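Side-chain contact in snrnp sm-like protein (PDB 1H64), which forms a heptamer of Sm-fold subunits and probably binds RNA, as other members of the snRNP Sm family do: residues Val17-Lys22 with Leu38-Ala43. Numbering follows the deposited sequence.
Sequences VLVILK and LNVVLA
Val17 and Val19 meet Val40 and Leu42 in the hydrophobic interior of the Sm fold, a small, strongly bent antiparallel sheet of the kind found in Sm and Sm-like proteins. The two strands are not hydrogen-bonded to each other. Both pair with strand 25-34, whose curvature brings them face to face, their axes 9.9 Å apart at closest approach and their directions 127° from one another. Contact is therefore made through side chains alone.

Leu42 is shared between the two valines, one methyl for each. Its CD2 lies 3.6 Å from CG2 of Val17, whereas CD1 is 4.1 Å from CG2 of Val19, so the isobutyl group forks against successive inward-facing residues of strand 17-21. The leucine chain crosses both valines at a slant. With CG anti to its own carbonyl carbon (chi1 -55°), it carries its two methyls toward strand 17-21. In Val17, CG1 is the methyl anti to the carbonyl carbon (chi1 -63°), which leaves CG2 between N and the carbonyl carbon, facing Leu42. Val19 uses the same CG2 a second time, meeting CG2 of Val40 more loosely at 4.3 Å, so this one methyl touches both inward residues of strand 40-42.

Further apolar side chains close in around the group: Ile60 and Ile62 on Leu42, Ile62 and Ile70 on Val40, and Val67 on Val19. Leu18 and Ile20 pack on Tyr57 of a neighbouring subunit, and strand 17-21 thus takes part in both the core and the subunit interface.

All four touching side chains are buried, and only aliphatic carbons meet across this contact. Backbone pairing to strand 25-34 largely positions the two strands, while the methyl contacts pack the interior between them and gain from excluding water, without any directional bond across the contact.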
ATOM      1  N   VAL C  17       8.316 -22.184 -14.274  1.00 28.83           N
ATOM      2  CA  VAL C  17       8.602 -21.443 -13.050  1.00 26.03           C
ATOM      3  C   VAL C  17       7.422 -21.522 -12.103  1.00 27.49           C
ATOM      4  O   VAL C  17       6.293 -21.867 -12.495  1.00 29.08           O
ATOM      5  CB  VAL C  17       8.865 -19.937 -13.305  1.00 25.89           C
ATOM      6  CG1 VAL C  17      10.102 -19.751 -14.184  1.00 26.63           C
ATOM      7  CG2 VAL C  17       7.646 -19.307 -13.957  1.00 28.75           C
ATOM      8  N   LEU C  18       7.699 -21.188 -10.852  1.00 25.07           N
ATOM      9  CA  LEU C  18       6.701 -21.145  -9.793  1.00 23.57           C
ATOM     10  C   LEU C  18       6.564 -19.666  -9.371  1.00 24.12           C
ATOM     11  O   LEU C  18       7.569 -19.022  -9.058  1.00 20.79           O
ATOM     12  CB  LEU C  18       7.194 -21.969  -8.604  1.00 22.57           C
ATOM     13  CG  LEU C  18       6.365 -22.014  -7.316  1.00 31.88           C
ATOM     14  CD1 LEU C  18       4.959 -22.508  -7.622  1.00 32.63           C
ATOM     15  CD2 LEU C  18       7.043 -22.939  -6.306  1.00 35.10           C
ATOM     16  N   VAL C  19       5.349 -19.123  -9.399  1.00 23.04           N
ATOM     17  CA  VAL C  19       5.140 -17.735  -8.965  1.00 22.66           C
ATOM     18  C   VAL C  19       4.320 -17.814  -7.674  1.00 23.09           C
ATOM     19  O   VAL C  19       3.139 -18.185  -7.701  1.00 25.17           O
ATOM     20  CB  VAL C  19       4.375 -16.906 -10.032  1.00 21.88           C
ATOM     21  CG1 VAL C  19       4.147 -15.471  -9.526  1.00 23.78           C
ATOM     22  CG2 VAL C  19       5.161 -16.890 -11.360  1.00 18.48           C
ATOM     23  N   ILE C  20       4.960 -17.488  -6.554  1.00 19.29           N
ATOM     24  CA  ILE C  20       4.334 -17.509  -5.239  1.00 23.70           C
ATOM     25  C   ILE C  20       3.699 -16.155  -4.917  1.00 25.68           C
ATOM     26  O   ILE C  20       4.367 -15.112  -4.954  1.00 19.53           O
ATOM     27  CB  ILE C  20       5.365 -17.841  -4.145  1.00 21.61           C
ATOM     28  CG1 ILE C  20       6.084 -19.148  -4.482  1.00 29.16           C
ATOM     29  CG2 ILE C  20       4.678 -17.965  -2.794  1.00 24.14           C
ATOM     30  CD1 ILE C  20       7.170 -19.522  -3.482  1.00 29.30           C
ATOM     31  N   LEU C  21       2.406 -16.175  -4.612  1.00 24.32           N
ATOM     32  CA  LEU C  21       1.697 -14.947  -4.295  1.00 30.69           C
ATOM     33  C   LEU C  21       1.625 -14.752  -2.784  1.00 33.71           C
ATOM     34  O   LEU C  21       1.844 -15.684  -2.016  1.00 33.31           O
ATOM     35  CB  LEU C  21       0.300 -14.989  -4.922  1.00 31.74           C
ATOM     36  CG  LEU C  21       0.384 -15.286  -6.428  1.00 35.84           C
ATOM     37  CD1 LEU C  21      -0.962 -15.728  -6.935  1.00 37.58           C
ATOM     38  CD2 LEU C  21       0.891 -14.053  -7.190  1.00 35.08           C
ATOM     39  N   LYS C  22       1.336 -13.526  -2.363  1.00 40.99           N
ATOM     40  CA  LYS C  22       1.260 -13.192  -0.943  1.00 47.70           C
ATOM     41  C   LYS C  22       0.096 -13.877  -0.221  1.00 52.29           C
ATOM     42  O   LYS C  22      -0.485 -13.298   0.692  1.00 56.13           O
ATOM     43  CB  LYS C  22       1.133 -11.673  -0.782  1.00 45.90           C
ATOM     44  CG  LYS C  22       2.091 -10.881  -1.664  1.00 45.73           C
ATOM     45  CD  LYS C  22       1.982  -9.373  -1.425  1.00 45.81           C
ATOM     46  CE  LYS C  22       2.920  -8.592  -2.342  1.00 40.22           C
ATOM     47  NZ  LYS C  22       2.916  -7.130  -2.014  1.00 45.65           N
ATOM     48  N   LEU C  38       8.655  -6.589 -12.750  1.00 21.99           N
ATOM     49  CA  LEU C  38       8.497  -7.997 -12.409  1.00 19.70           C
ATOM     50  C   LEU C  38       7.079  -8.498 -12.688  1.00 19.34           C
ATOM     51  O   LEU C  38       6.598  -9.450 -12.053  1.00 25.71           O
ATOM     52  CB  LEU C  38       8.899  -8.288 -10.966  1.00 24.73           C
ATOM     53  CG  LEU C  38      10.392  -8.090 -10.650  1.00 31.63           C
ATOM     54  CD1 LEU C  38      10.651  -8.454  -9.203  1.00 35.22           C
ATOM     55  CD2 LEU C  38      11.253  -8.940 -11.577  1.00 33.85           C
ATOM     56  N   ASN C  39       6.401  -7.849 -13.629  1.00 20.15           N
ATOM     57  CA  ASN C  39       5.094  -8.350 -14.058  1.00 20.94           C
ATOM     58  C   ASN C  39       5.583  -9.502 -14.942  1.00 22.39           C
ATOM     59  O   ASN C  39       6.601  -9.358 -15.634  1.00 18.95           O
ATOM     60  CB  ASN C  39       4.344  -7.342 -14.930  1.00 23.33           C
ATOM     61  CG  ASN C  39       3.900  -6.109 -14.154  1.00 22.03           C
ATOM     62  OD1 ASN C  39       3.447  -6.211 -13.015  1.00 23.72           O
ATOM     63  ND2 ASN C  39       4.018  -4.938 -14.781  1.00 22.86           N
ATOM     64  N   VAL C  40       4.907 -10.647 -14.911  1.00 21.88           N
ATOM     65  CA  VAL C  40       5.366 -11.771 -15.729  1.00 20.74           C
ATOM     66  C   VAL C  40       4.250 -12.379 -16.562  1.00 23.28           C
ATOM     67  O   VAL C  40       3.067 -12.184 -16.279  1.00 19.57           O
ATOM     68  CB  VAL C  40       6.021 -12.890 -14.861  1.00 25.44           C
ATOM     69  CG1 VAL C  40       7.288 -12.348 -14.186  1.00 27.38           C
ATOM     70  CG2 VAL C  40       5.034 -13.412 -13.810  1.00 25.75           C
ATOM     71  N   VAL C  41       4.644 -13.091 -17.617  1.00 25.61           N
ATOM     72  CA  VAL C  41       3.677 -13.731 -18.500  1.00 28.10           C
ATOM     73  C   VAL C  41       4.004 -15.211 -18.525  1.00 26.66           C
ATOM     74  O   VAL C  41       5.151 -15.582 -18.762  1.00 21.90           O
ATOM     75  CB  VAL C  41       3.766 -13.190 -19.953  1.00 28.40           C
ATOM     76  CG1 VAL C  41       2.695 -13.866 -20.807  1.00 26.44           C
ATOM     77  CG2 VAL C  41       3.559 -11.672 -19.980  1.00 25.36           C
ATOM     78  N   LEU C  42       3.007 -16.050 -18.252  1.00 23.03           N
ATOM     79  CA  LEU C  42       3.217 -17.489 -18.266  1.00 25.48           C
ATOM     80  C   LEU C  42       2.319 -18.093 -19.337  1.00 25.43           C
ATOM     81  O   LEU C  42       1.247 -17.543 -19.643  1.00 24.00           O
ATOM     82  CB  LEU C  42       2.839 -18.106 -16.920  1.00 28.92           C
ATOM     83  CG  LEU C  42       3.498 -17.559 -15.660  1.00 27.71           C
ATOM     84  CD1 LEU C  42       2.967 -18.335 -14.470  1.00 27.84           C
ATOM     85  CD2 LEU C  42       4.995 -17.693 -15.745  1.00 22.62           C
ATOM     86  N   ALA C  43       2.781 -19.199 -19.917  1.00 27.46           N
ATOM     87  CA  ALA C  43       2.022 -19.933 -20.932  1.00 29.97           C
ATOM     88  C   ALA C  43       1.667 -21.298 -20.316  1.00 25.35           C
ATOM     89  O   ALA C  43       2.418 -21.817 -19.484  1.00 22.55           O
ATOM     90  CB  ALA C  43       2.870 -20.116 -22.201  1.00 31.32           C
TER